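Long-range contacts in CopC (Methylosinus trichosporium OB3b, PDB 5ICU), which binds a copper(II) ion and probably serves as a small periplasmic copper carrier in metal homeostasis: residues S72-F77 against K90-V95; A7-K12 against K20-R25; I37-S42 against L63-L68. All coordinates share one frame; numbering follows the deposited sequence. Where two conformers were deposited one is given.

In the fold
Interaction 1 lies in the mixed sheet and interaction 2 in the smaller antiparallel sheet of strands 4-8, 21-26 and 60-64; interaction 3 joins strand 36-40 of the first to strand 60-64 of the second. Interaction 3 is buried and wholly apolar, with no hydrogen bond between its segments. Interactions 1 and 2 each pair adjacent strands through backbone bonds, and each has an apolar inner face and a more polar outer one. Interaction 1 buries the most surface, 579 Å² against 238 and 250 Å². Tyr-91 joins it to interaction 2, and Leu-24 of interaction 2 packs on Ile-37 of interaction 3.

Interaction 1: S72-F77 against K90-V95; sequences SYVVKF and KYEFTV
Val-75 packs against the ring of Tyr-91 on the tight, inward face of the antiparallel hairpin formed by strands 71-80 and 86-95. Val-75 CB stands 3.9 Å from the Tyr-91 ring centroid, only 19° off the ring normal and offset toward the rim, a CH-pi contact. The two side chains lie side by side, Tyr-91 CG being placed between its own N and carbonyl carbon (chi1 65°). Val-75 CG2 then meets the edge of the Phe-93 ring at CE1 (3.6 Å), while Tyr-73 CB covers a face of that ring. The Tyr-73 and Phe-93 planes are only 27° apart, but the rings are displaced until little of one lies over the other. Tyr-91 OH makes a weak hydrogen bond to Pro-9 O; an alanine in place of Tyr-91 would probably leave Val-75 CB without the ring it lies over, and Pro-9 O without that weak partner.

The other face is looser and meets solvent. Lys-76 CB and Lys-90 CB are 3.9 Å apart, yet both chains then lead away, Lys-90 NZ to a salt bridge with Glu-88. Thr-94 OG1 donates to Glu-92 OE2 (2.8 Å) on its syn side. Between the faces the strands are joined by four backbone bonds, two between Tyr-73 and Phe-93 and two between Val-75 and Tyr-91. The chemistry thus implies a two-sided hairpin, aromatic and aliphatic toward the core, mixed and largely polar toward water.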
ATOM      1  N   SER A  72       7.688 -12.046   2.153  1.00  9.91           N
ATOM      2  CA  SER A  72       6.295 -11.625   2.120  0.50  9.87           C
ATOM      3  C   SER A  72       6.068 -10.407   3.019  1.00  9.49           C
ATOM      4  O   SER A  72       6.764 -10.192   4.025  1.00  9.91           O
ATOM      5  CB  SER A  72       5.390 -12.761   2.544  0.50 10.26           C
ATOM      6  OG  SER A  72       5.459 -12.966   3.937  0.50 11.05           O
ATOM      7  N   TYR A  73       5.104  -9.591   2.583  1.00  8.40           N
ATOM      8  CA  TYR A  73       4.725  -8.335   3.231  1.00  7.97           C
ATOM      9  C   TYR A  73       3.231  -8.189   3.276  1.00  7.57           C
ATOM     10  O   TYR A  73       2.519  -8.744   2.459  1.00  8.06           O
ATOM     11  CB  TYR A  73       5.340  -7.131   2.474  1.00  7.76           C
ATOM     12  CG  TYR A  73       6.846  -7.117   2.507  1.00  7.84           C
ATOM     13  CD1 TYR A  73       7.573  -7.818   1.551  1.00  7.99           C
ATOM     14  CD2 TYR A  73       7.534  -6.479   3.505  1.00  7.85           C
ATOM     15  CE1 TYR A  73       8.945  -7.878   1.612  1.00  7.88           C
ATOM     16  CE2 TYR A  73       8.914  -6.541   3.578  1.00  7.93           C
ATOM     17  CZ  TYR A  73       9.612  -7.234   2.623  1.00  7.98           C
ATOM     18  OH  TYR A  73      11.004  -7.289   2.711  1.00  8.50           O
ATOM     19  N   VAL A  74       2.768  -7.395   4.225  1.00  7.07           N
ATOM     20  CA  VAL A  74       1.383  -6.973   4.264  1.00  6.81           C
ATOM     21  C   VAL A  74       1.340  -5.481   4.152  1.00  6.52           C
ATOM     22  O   VAL A  74       2.055  -4.763   4.847  1.00  6.77           O
ATOM     23  CB  VAL A  74       0.677  -7.501   5.538  1.00  7.01           C
ATOM     24  CG1 VAL A  74      -0.616  -6.753   5.828  1.00  7.02           C
ATOM     25  CG2 VAL A  74       0.387  -8.990   5.367  1.00  7.22           C
ATOM     26  N   VAL A  75       0.459  -5.025   3.260  1.00  5.99           N
ATOM     27  CA  VAL A  75       0.084  -3.643   3.151  1.00  5.94           C
ATOM     28  C   VAL A  75      -1.177  -3.497   3.942  1.00  5.77           C
ATOM     29  O   VAL A  75      -2.150  -4.199   3.657  1.00  6.09           O
ATOM     30  CB  VAL A  75      -0.188  -3.266   1.679  1.00  6.10           C
ATOM     31  CG1 VAL A  75      -0.734  -1.846   1.626  1.00  6.14           C
ATOM     32  CG2 VAL A  75       1.074  -3.413   0.828  1.00  6.34           C
ATOM     33  N   LYS A  76      -1.186  -2.569   4.898  1.00  5.43           N
ATOM     34  CA  LYS A  76      -2.444  -2.211   5.558  1.00  5.39           C
ATOM     35  C   LYS A  76      -2.716  -0.758   5.326  1.00  5.27           C
ATOM     36  O   LYS A  76      -1.809   0.021   5.100  1.00  5.35           O
ATOM     37  CB  LYS A  76      -2.451  -2.574   7.037  1.00  5.71           C
ATOM     38  CG  LYS A  76      -1.487  -1.835   7.931  1.00  6.00           C
ATOM     39  CD  LYS A  76      -1.600  -2.253   9.399  1.00  6.40           C
ATOM     40  CE  LYS A  76      -0.810  -1.348  10.340  1.00  6.81           C
ATOM     41  NZ  LYS A  76      -0.913  -1.782  11.769  1.00  7.49           N
ATOM     42  N   PHE A  77      -3.978  -0.386   5.387  1.00  4.98           N
ATOM     43  CA  PHE A  77      -4.377   0.999   5.120  1.00  4.84           C
ATOM     44  C   PHE A  77      -5.559   1.381   5.966  1.00  4.72           C
ATOM     45  O   PHE A  77      -6.404   0.565   6.248  1.00  4.70           O
ATOM     46  CB  PHE A  77      -4.596   1.277   3.635  1.00  4.91           C
ATOM     47  CG  PHE A  77      -5.607   0.384   2.997  1.00  4.96           C
ATOM     48  CD1 PHE A  77      -5.202  -0.818   2.422  1.00  4.96           C
ATOM     49  CD2 PHE A  77      -6.978   0.688   2.954  1.00  5.06           C
ATOM     50  CE1 PHE A  77      -6.099  -1.689   1.856  1.00  5.17           C
ATOM     51  CE2 PHE A  77      -7.884  -0.184   2.363  1.00  5.17           C
ATOM     52  CZ  PHE A  77      -7.440  -1.379   1.849  1.00  5.19           C
ATOM     53  N   LYS A  90      -6.342  -4.394   4.191  1.00  4.69           N
ATOM     54  CA  LYS A  90      -5.029  -5.014   4.249  1.00  4.76           C
ATOM     55  C   LYS A  90      -4.929  -6.149   3.235  1.00  4.96           C
ATOM     56  O   LYS A  90      -5.923  -6.792   2.951  1.00  4.92           O
ATOM     57  CB  LYS A  90      -4.664  -5.491   5.652  1.00  4.81           C
ATOM     58  CG  LYS A  90      -5.529  -6.606   6.242  1.00  5.03           C
ATOM     59  CD  LYS A  90      -6.897  -6.116   6.696  1.00  5.14           C
ATOM     60  CE  LYS A  90      -7.641  -7.136   7.501  1.00  5.43           C
ATOM     61  NZ  LYS A  90      -9.002  -6.653   7.834  1.00  5.50           N
ATOM     62  N   TYR A  91      -3.732  -6.357   2.731  1.00  5.27           N
ATOM     63  CA  TYR A  91      -3.478  -7.499   1.845  1.00  5.68           C
ATOM     64  C   TYR A  91      -2.010  -7.855   1.837  1.00  6.06           C
ATOM     65  O   TYR A  91      -1.200  -7.055   2.261  1.00  5.69           O
ATOM     66  CB  TYR A  91      -3.972  -7.207   0.421  1.00  5.92           C
ATOM     67  CG  TYR A  91      -3.221  -6.065  -0.281  1.00  6.07           C
ATOM     68  CD1 TYR A  91      -2.042  -6.307  -0.998  1.00  6.25           C
ATOM     69  CD2 TYR A  91      -3.678  -4.742  -0.257  1.00  6.22           C
ATOM     70  CE1 TYR A  91      -1.351  -5.259  -1.613  1.00  6.52           C
ATOM     71  CE2 TYR A  91      -3.007  -3.724  -0.872  1.00  6.66           C
ATOM     72  CZ  TYR A  91      -1.846  -3.982  -1.571  1.00  6.63           C
ATOM     73  OH  TYR A  91      -1.177  -2.966  -2.216  1.00  7.64           O
ATOM     74  N   GLU A  92      -1.694  -9.047   1.352  1.00  7.22           N
ATOM     75  CA  GLU A  92      -0.332  -9.544   1.329  1.00  8.25           C
ATOM     76  C   GLU A  92       0.221  -9.502  -0.084  1.00  8.34           C
ATOM     77  O   GLU A  92      -0.523  -9.617  -1.053  1.00  8.76           O
ATOM     78  CB  GLU A  92      -0.308 -10.967   1.879  1.00  9.34           C
ATOM     79  CG  GLU A  92       1.051 -11.641   1.998  1.00 10.70           C
ATOM     80  CD  GLU A  92       1.466 -12.520   0.832  0.50 11.53           C
ATOM     81  OE1 GLU A  92       0.630 -12.951   0.007  0.50 12.95           O
ATOM     82  OE2 GLU A  92       2.669 -12.801   0.733  0.50 12.09           O
ATOM     83  N   PHE A  93       1.538  -9.342  -0.194  1.00  8.26           N
ATOM     84  CA  PHE A  93       2.240  -9.581  -1.478  1.00  8.51           C
ATOM     85  C   PHE A  93       3.615 -10.113  -1.157  1.00  8.68           C
ATOM     86  O   PHE A  93       4.068 -10.007  -0.045  1.00  8.78           O
ATOM     87  CB  PHE A  93       2.292  -8.349  -2.374  1.00  8.55           C
ATOM     88  CG  PHE A  93       3.249  -7.299  -1.916  1.00  8.43           C
ATOM     89  CD1 PHE A  93       2.877  -6.358  -1.004  1.00  8.54           C
ATOM     90  CD2 PHE A  93       4.561  -7.256  -2.416  1.00  8.79           C
ATOM     91  CE1 PHE A  93       3.755  -5.382  -0.589  1.00  8.44           C
ATOM     92  CE2 PHE A  93       5.440  -6.294  -2.004  1.00  8.60           C
ATOM     93  CZ  PHE A  93       5.061  -5.344  -1.086  1.00  8.67           C
ATOM     94  N   THR A  94       4.256 -10.706  -2.166  1.00  8.93           N
ATOM     95  CA  THR A  94       5.580 -11.304  -1.997  1.00  8.98           C
ATOM     96  C   THR A  94       6.567 -10.726  -2.980  1.00  8.56           C
ATOM     97  O   THR A  94       6.248 -10.550  -4.160  1.00  8.61           O
ATOM     98  CB  THR A  94       5.502 -12.825  -2.180  1.00  9.59           C
ATOM     99  OG1 THR A  94       4.619 -13.396  -1.193  1.00 10.59           O
ATOM    100  CG2 THR A  94       6.888 -13.434  -1.984  1.00 10.10           C
ATOM    101  N   VAL A  95       7.744 -10.382  -2.449  1.00  8.19           N
ATOM    102  CA  VAL A  95       8.916 -10.006  -3.269  1.00  8.29           C
ATOM    103  C   VAL A  95       9.703 -11.275  -3.487  1.00  8.32           C
ATOM    104  O   VAL A  95      10.238 -11.848  -2.557  1.00  8.19           O
ATOM    105  CB  VAL A  95       9.768  -8.941  -2.566  1.00  8.19           C
ATOM    106  CG1 VAL A  95      10.982  -8.578  -3.399  1.00  8.55           C
ATOM    107  CG2 VAL A  95       8.930  -7.686  -2.286  1.00  8.20           C
TER

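Interaction 2: A7-K12 against K20-R25; sequences ASPSAK and KLVKLR
Lys-23 O is held by two donors from strand 4-8. Ser-8 N-H gives it a hydrogen bond of 2.8 Å from Ser-8 N to Lys-23 O, and the CA-H of Ala-7 adds a weaker contact, with Ala-7 CA 3.2 Å from Lys-23 O. The return bond runs from Lys-23 N to Ser-8 O (2.9 Å). Ser-8 and Lys-23 therefore form an antiparallel hydrogen-bonded pair, and Ala-7 with Leu-24 the adjoining non-hydrogen-bonded one.

Beyond this pair the direct bonding gives way to water. One water molecule donates to Leu-21 O, with 2.6 Å between the water oxygen and Leu-21 O, and also hydrogen-bonds Ser-8 OG at 2.9 Å. Ser-8 OG is anti to the backbone N (chi1 175°), the setting in which it reaches this water. A cis peptide bond joins Ser-8 to Pro-9, at the point where the strand gives way to loop, and Pro-9 CD still rests loosely on Val-22 CG2 at 4.3 Å.

The two faces of the pair differ. Ser-8 and Lys-23 project together on the outer one, where the lysine chain bends at its third and fourth torsions and leads away from strand 4-8. On the inner one Ala-7 CB touches Leu-24 CD2 at 3.7 Å.

Strand 4-8 is one edge of the three-strand sheet, and strand 21-26 lies between it and strand 60-64, to which Val-22 and Leu-24 are bonded through the backbone. Tyr-91 of the facing sheet packs on Ala-7, Val-22 and Leu-24, and Lys-12 farther along pairs by backbone with Glu-92, carrying the loop across to strand 86-95.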
ATOM      1  N   ALA A   7      -4.999  -2.022  -6.603  1.00  9.17           N
ATOM      2  CA  ALA A   7      -3.748  -1.813  -5.902  1.00  8.93           C
ATOM      3  C   ALA A   7      -2.603  -2.368  -6.715  1.00  9.38           C
ATOM      4  O   ALA A   7      -2.783  -3.336  -7.451  1.00 10.14           O
ATOM      5  CB  ALA A   7      -3.798  -2.489  -4.560  1.00  8.54           C
ATOM      6  N   SER A   8      -1.444  -1.745  -6.527  1.00  9.64           N
ATOM      7  CA  SER A   8      -0.164  -2.229  -7.069  1.00 10.74           C
ATOM      8  C   SER A   8       0.901  -2.139  -5.995  1.00 10.59           C
ATOM      9  O   SER A   8       1.142  -1.062  -5.495  1.00 10.67           O
ATOM     10  CB  SER A   8       0.270  -1.357  -8.249  1.00 11.75           C
ATOM     11  OG  SER A   8       1.548  -1.767  -8.692  1.00 14.26           O
ATOM     12  N   PRO A   9       1.571  -3.238  -5.612  1.00 10.33           N
ATOM     13  CA  PRO A   9       1.159  -4.612  -5.931  1.00 10.51           C
ATOM     14  C   PRO A   9      -0.247  -4.931  -5.443  1.00 10.97           C
ATOM     15  O   PRO A   9      -0.736  -4.249  -4.558  1.00  9.94           O
ATOM     16  CB  PRO A   9       2.195  -5.455  -5.185  1.00 10.69           C
ATOM     17  CG  PRO A   9       3.290  -4.521  -4.850  1.00 10.57           C
ATOM     18  CD  PRO A   9       2.654  -3.213  -4.623  1.00 10.38           C
ATOM     19  N   SER A  10      -0.934  -5.917  -5.986  1.00 12.33           N
ATOM     20  CA  SER A  10      -2.215  -6.263  -5.349  1.00 13.16           C
ATOM     21  C   SER A  10      -2.147  -7.574  -4.593  1.00 12.40           C
ATOM     22  O   SER A  10      -1.100  -8.215  -4.536  1.00 12.00           O
ATOM     23  CB  SER A  10      -3.416  -6.212  -6.296  1.00 14.47           C
ATOM     24  OG  SER A  10      -3.216  -7.201  -7.261  1.00 15.36           O
ATOM     25  N   ALA A  11      -3.253  -7.896  -3.943  1.00 11.87           N
ATOM     26  CA  ALA A  11      -3.361  -9.028  -3.048  1.00 11.50           C
ATOM     27  C   ALA A  11      -2.874 -10.294  -3.728  1.00 11.93           C
ATOM     28  O   ALA A  11      -3.317 -10.660  -4.826  1.00 11.38           O
ATOM     29  CB  ALA A  11      -4.794  -9.228  -2.594  1.00 11.91           C
ATOM     30  N   LYS A  12      -1.965 -10.953  -3.018  1.00 12.19           N
ATOM     31  CA  LYS A  12      -1.352 -12.233  -3.381  1.00 13.73           C
ATOM     32  C   LYS A  12      -0.412 -12.179  -4.590  1.00 13.74           C
ATOM     33  O   LYS A  12       0.036 -13.219  -5.072  1.00 14.44           O
ATOM     34  CB  LYS A  12      -2.410 -13.351  -3.448  1.00 15.03           C
ATOM     35  CG  LYS A  12      -3.081 -13.510  -2.079  1.00 16.92           C
ATOM     36  CD  LYS A  12      -4.228 -14.449  -1.981  1.00 19.03           C
ATOM     37  CE  LYS A  12      -4.678 -14.561  -0.530  1.00 20.09           C
ATOM     38  NZ  LYS A  12      -5.964 -15.306  -0.404  1.00 21.71           N
ATOM     39  N   LYS A  20       8.872   0.127  -6.116  1.00 12.47           N
ATOM     40  CA  LYS A  20       9.290   1.473  -5.731  1.00 13.42           C
ATOM     41  C   LYS A  20       8.214   2.166  -4.893  1.00 12.35           C
ATOM     42  O   LYS A  20       8.510   2.927  -3.974  1.00 12.20           O
ATOM     43  CB  LYS A  20       9.590   2.283  -6.959  1.00 15.43           C
ATOM     44  CG  LYS A  20      10.777   1.730  -7.740  1.00 18.02           C
ATOM     45  CD  LYS A  20      11.162   2.678  -8.861  1.00 21.52           C
ATOM     46  CE  LYS A  20      12.340   2.135  -9.668  1.00 24.12           C
ATOM     47  NZ  LYS A  20      13.118   3.201 -10.357  1.00 26.64           N
ATOM     48  N   LEU A  21       6.970   1.853  -5.180  1.00 12.34           N
ATOM     49  CA  LEU A  21       5.894   2.347  -4.357  1.00 12.31           C
ATOM     50  C   LEU A  21       4.729   1.415  -4.360  1.00 11.02           C
ATOM     51  O   LEU A  21       4.638   0.471  -5.167  1.00 10.95           O
ATOM     52  CB  LEU A  21       5.515   3.772  -4.700  1.00 14.36           C
ATOM     53  CG  LEU A  21       5.182   4.010  -6.124  1.00 15.52           C
ATOM     54  CD1 LEU A  21       3.874   3.393  -6.450  1.00 16.39           C
ATOM     55  CD2 LEU A  21       5.103   5.483  -6.528  1.00 16.86           C
ATOM     56  N   VAL A  22       3.865   1.637  -3.372  1.00  9.88           N
ATOM     57  CA  VAL A  22       2.557   1.009  -3.276  1.00  9.57           C
ATOM     58  C   VAL A  22       1.566   2.040  -3.768  1.00  9.14           C
ATOM     59  O   VAL A  22       1.606   3.189  -3.303  1.00  8.56           O
ATOM     60  CB  VAL A  22       2.236   0.599  -1.838  1.00  9.81           C
ATOM     61  CG1 VAL A  22       0.772   0.172  -1.683  1.00 10.10           C
ATOM     62  CG2 VAL A  22       3.155  -0.498  -1.381  1.00 10.06           C
ATOM     63  N   LYS A  23       0.717   1.656  -4.704  1.00  9.14           N
ATOM     64  CA  LYS A  23      -0.316   2.520  -5.275  1.00  9.83           C
ATOM     65  C   LYS A  23      -1.662   1.943  -4.971  1.00  9.07           C
ATOM     66  O   LYS A  23      -1.946   0.791  -5.328  1.00  9.12           O
ATOM     67  CB  LYS A  23      -0.188   2.612  -6.803  1.00 11.90           C
ATOM     68  CG  LYS A  23       1.138   3.079  -7.284  1.00 14.66           C
ATOM     69  CD  LYS A  23       1.213   3.351  -8.778  1.00 17.57           C
ATOM     70  CE  LYS A  23       2.483   2.869  -9.457  1.00 20.14           C
ATOM     71  NZ  LYS A  23       2.970   3.843 -10.484  1.00 22.66           N
ATOM     72  N   LEU A  24      -2.538   2.722  -4.347  1.00  8.05           N
ATOM     73  CA  LEU A  24      -3.892   2.279  -4.042  1.00  7.84           C
ATOM     74  C   LEU A  24      -4.901   3.179  -4.703  1.00  8.05           C
ATOM     75  O   LEU A  24      -4.713   4.397  -4.719  1.00  8.24           O
ATOM     76  CB  LEU A  24      -4.093   2.323  -2.527  1.00  7.39           C
ATOM     77  CG  LEU A  24      -3.130   1.549  -1.633  1.00  7.19           C
ATOM     78  CD1 LEU A  24      -3.563   1.654  -0.178  1.00  7.04           C
ATOM     79  CD2 LEU A  24      -3.034   0.095  -2.009  1.00  7.24           C
ATOM     80  N   ARG A  25      -5.975   2.606  -5.241  1.00  7.96           N
ATOM     81  CA  ARG A  25      -7.077   3.375  -5.825  1.00  8.57           C
ATOM     82  C   ARG A  25      -8.353   2.917  -5.171  1.00  7.85           C
ATOM     83  O   ARG A  25      -8.578   1.706  -4.957  1.00  7.63           O
ATOM     84  CB  ARG A  25      -7.138   3.173  -7.345  1.00 10.14           C
ATOM     85  CG  ARG A  25      -8.268   3.915  -8.001  1.00 12.21           C
ATOM     86  CD  ARG A  25      -8.106   4.064  -9.493  1.00 14.62           C
ATOM     87  NE  ARG A  25      -8.107   2.786 -10.174  1.00 17.50           N
ATOM     88  CZ  ARG A  25      -9.203   2.114 -10.566  1.00 19.71           C
ATOM     89  NH1 ARG A  25     -10.429   2.598 -10.353  1.00 20.82           N
ATOM     90  NH2 ARG A  25      -9.072   0.950 -11.209  1.00 22.02           N
TER
HETATM   91  O   HOH W   1       3.839  -0.672  -7.388  1.00 23.40           O

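Interaction 3: I37-S42 against L63-L68; sequences ISILDS and LDAPEL
The interior between the two sheets of the beta sandwich is bridged here by Ile-37 and Ile-39 of strand 36-40, facing Leu-63 near the end of strand 60-64 and Ala-65 in the loop just after it. The backbones stand well apart, 6.8 Å from Ile-37 CA to Leu-63 CA and 8.1 Å from Ile-39 CA to Ala-65 CA, and no hydrogen bond joins the segments, which marks this as packing between sheets rather than strand pairing.

Leu-63 supplies the central group. Its CG is anti to the backbone N (chi1 174°), and beyond it the methyl CD2 reaches Ile-37 CG2 at 3.8 Å and Ile-37 O at 3.6 Å. The same methyl lies 4.1 Å from Ile-39 CG1, so one branch of the leucine serves both isoleucines. Leu-63 and Ile-37 pass alongside, pointing opposite ways, whereas Leu-63 and Ile-39 cross obliquely. Farther along, the tip of Ile-39 takes over: CD1 meets Ala-65 CB at 4.0 Å. Ser-38, between the isoleucines, projects away from strand 60-64.

Other core residues extend the layer. Leu-24 and Val-75 also touch Ile-37, and Val-22 and Tyr-73 touch Ile-39, so each isoleucine meets side chains of both sheets. Branched aliphatic side chains interleaved between facing sheets, without polar bonds across the gap, are typical of a beta-sandwich core, consistent with the cupredoxin-like fold of CopC.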
ATOM      1  N   ILE A  37      -1.024   4.413   5.118  1.00  5.34           N
ATOM      2  CA  ILE A  37      -0.668   3.141   4.509  1.00  5.31           C
ATOM      3  C   ILE A  37       0.583   2.699   5.253  1.00  5.34           C
ATOM      4  O   ILE A  37       1.508   3.493   5.447  1.00  5.75           O
ATOM      5  CB  ILE A  37      -0.365   3.260   2.998  1.00  5.47           C
ATOM      6  CG1 ILE A  37      -1.478   3.997   2.263  1.00  5.73           C
ATOM      7  CG2 ILE A  37      -0.143   1.875   2.412  1.00  5.51           C
ATOM      8  CD1 ILE A  37      -1.142   4.388   0.845  1.00  6.25           C
ATOM      9  N   SER A  38       0.626   1.413   5.571  1.00  5.38           N
ATOM     10  CA  SER A  38       1.789   0.826   6.227  1.00  5.57           C
ATOM     11  C   SER A  38       2.202  -0.447   5.517  1.00  5.61           C
ATOM     12  O   SER A  38       1.368  -1.193   5.029  1.00  5.76           O
ATOM     13  CB  SER A  38       1.498   0.425   7.673  1.00  5.77           C
ATOM     14  OG  SER A  38       1.099   1.545   8.437  1.00  6.41           O
ATOM     15  N   ILE A  39       3.504  -0.716   5.470  1.00  5.77           N
ATOM     16  CA  ILE A  39       4.019  -2.015   5.066  1.00  6.14           C
ATOM     17  C   ILE A  39       4.590  -2.696   6.264  1.00  6.17           C
ATOM     18  O   ILE A  39       5.413  -2.117   6.991  1.00  6.35           O
ATOM     19  CB  ILE A  39       5.118  -1.857   3.986  1.00  6.35           C
ATOM     20  CG1 ILE A  39       4.568  -1.130   2.744  1.00  6.58           C
ATOM     21  CG2 ILE A  39       5.721  -3.206   3.616  1.00  6.57           C
ATOM     22  CD1 ILE A  39       5.613  -0.822   1.702  1.00  7.02           C
ATOM     23  N   LEU A  40       4.154  -3.934   6.474  1.00  6.41           N
ATOM     24  CA  LEU A  40       4.627  -4.818   7.562  1.00  6.97           C
ATOM     25  C   LEU A  40       5.426  -5.934   6.957  1.00  7.19           C
ATOM     26  O   LEU A  40       5.081  -6.435   5.910  1.00  7.23           O
ATOM     27  CB  LEU A  40       3.443  -5.432   8.343  1.00  7.29           C
ATOM     28  CG  LEU A  40       2.404  -4.488   8.868  1.00  7.77           C
ATOM     29  CD1 LEU A  40       1.351  -5.294   9.631  1.00  8.04           C
ATOM     30  CD2 LEU A  40       2.983  -3.370   9.719  1.00  8.14           C
ATOM     31  N   ASP A  41       6.522  -6.310   7.595  1.00  7.62           N
ATOM     32  CA  ASP A  41       7.273  -7.494   7.146  1.00  8.31           C
ATOM     33  C   ASP A  41       6.651  -8.785   7.634  1.00  8.78           C
ATOM     34  O   ASP A  41       5.578  -8.757   8.235  1.00  8.49           O
ATOM     35  CB  ASP A  41       8.776  -7.351   7.497  1.00  9.06           C
ATOM     36  CG  ASP A  41       9.111  -7.631   8.948  1.00  9.83           C
ATOM     37  OD1 ASP A  41       8.285  -8.114   9.697  1.00  9.94           O
ATOM     38  OD2 ASP A  41      10.282  -7.344   9.353  1.00 12.32           O
ATOM     39  N   SER A  42       7.282  -9.914   7.331  1.00  9.65           N
ATOM     40  CA  SER A  42       6.698 -11.201   7.599  1.00 10.49           C
ATOM     41  C   SER A  42       6.615 -11.557   9.053  1.00 11.03           C
ATOM     42  O   SER A  42       6.002 -12.550   9.387  1.00 10.51           O
ATOM     43  CB  SER A  42       7.468 -12.290   6.841  1.00 11.30           C
ATOM     44  OG  SER A  42       8.770 -12.434   7.329  1.00 12.60           O
ATOM     45  N   LEU A  63       2.481   5.272  -1.538  1.00  8.95           N
ATOM     46  CA  LEU A  63       3.455   5.226  -0.453  1.00  9.66           C
ATOM     47  C   LEU A  63       4.794   4.825  -1.083  1.00 10.14           C
ATOM     48  O   LEU A  63       4.880   3.753  -1.693  1.00 10.18           O
ATOM     49  CB  LEU A  63       3.026   4.198   0.587  1.00  9.84           C
ATOM     50  CG  LEU A  63       4.063   3.948   1.709  1.00 10.56           C
ATOM     51  CD1 LEU A  63       4.331   5.213   2.487  1.00 11.14           C
ATOM     52  CD2 LEU A  63       3.547   2.816   2.556  1.00 10.90           C
ATOM     53  N   ASP A  64       5.826   5.650  -0.875  1.00 11.15           N
ATOM     54  CA  ASP A  64       7.182   5.293  -1.346  1.00 13.00           C
ATOM     55  C   ASP A  64       7.760   4.238  -0.428  1.00 12.04           C
ATOM     56  O   ASP A  64       7.768   4.399   0.796  1.00 12.85           O
ATOM     57  CB  ASP A  64       8.040   6.524  -1.344  1.00 15.46           C
ATOM     58  CG  ASP A  64       7.673   7.484  -2.450  1.00 18.38           C
ATOM     59  OD1 ASP A  64       6.935   7.115  -3.400  1.00 22.79           O
ATOM     60  OD2 ASP A  64       8.143   8.631  -2.376  1.00 24.02           O
ATOM     61  N   ALA A  65       8.193   3.121  -0.993  1.00 11.32           N
ATOM     62  CA  ALA A  65       8.754   2.032  -0.185  1.00 10.77           C
ATOM     63  C   ALA A  65      10.270   2.138  -0.160  1.00 10.84           C
ATOM     64  O   ALA A  65      10.885   2.397  -1.180  1.00 11.22           O
ATOM     65  CB  ALA A  65       8.347   0.688  -0.740  1.00 10.71           C
ATOM     66  N   PRO A  66      10.877   1.815   0.965  1.00 10.35           N
ATOM     67  CA  PRO A  66      12.328   1.527   0.929  1.00 10.61           C
ATOM     68  C   PRO A  66      12.565   0.215   0.226  1.00 10.59           C
ATOM     69  O   PRO A  66      11.638  -0.491  -0.163  1.00 10.31           O
ATOM     70  CB  PRO A  66      12.684   1.382   2.408  1.00 10.74           C
ATOM     71  CG  PRO A  66      11.433   0.797   2.991  1.00 10.73           C
ATOM     72  CD  PRO A  66      10.266   1.402   2.246  1.00 10.65           C
ATOM     73  N   GLU A  67      13.819  -0.117  -0.019  1.00 10.67           N
ATOM     74  CA  GLU A  67      14.195  -1.365  -0.592  1.00 11.27           C
ATOM     75  C   GLU A  67      13.769  -2.495   0.290  1.00 10.89           C
ATOM     76  O   GLU A  67      14.168  -2.534   1.465  1.00 12.78           O
ATOM     77  CB  GLU A  67      15.716  -1.395  -0.814  1.00 11.92           C
ATOM     78  CG  GLU A  67      16.233  -2.661  -1.458  1.00 12.41           C
ATOM     79  CD  GLU A  67      15.780  -2.886  -2.895  1.00 12.85           C
ATOM     80  OE1 GLU A  67      15.263  -1.961  -3.524  1.00 12.87           O
ATOM     81  OE2 GLU A  67      16.027  -3.999  -3.439  1.00 14.68           O
ATOM     82  N   LEU A  68      12.927  -3.358  -0.251  1.00 10.13           N
ATOM     83  CA  LEU A  68      12.383  -4.496   0.461  1.00  9.93           C
ATOM     84  C   LEU A  68      13.144  -5.777   0.155  1.00 10.40           C
ATOM     85  O   LEU A  68      13.238  -6.184  -0.997  1.00 11.13           O
ATOM     86  CB  LEU A  68      10.916  -4.701   0.103  1.00  9.86           C
ATOM     87  CG  LEU A  68       9.940  -3.536   0.369  1.00  9.72           C
ATOM     88  CD1 LEU A  68       8.547  -3.995   0.062  1.00  9.71           C
ATOM     89  CD2 LEU A  68      10.034  -3.017   1.781  1.00  9.88           C
TER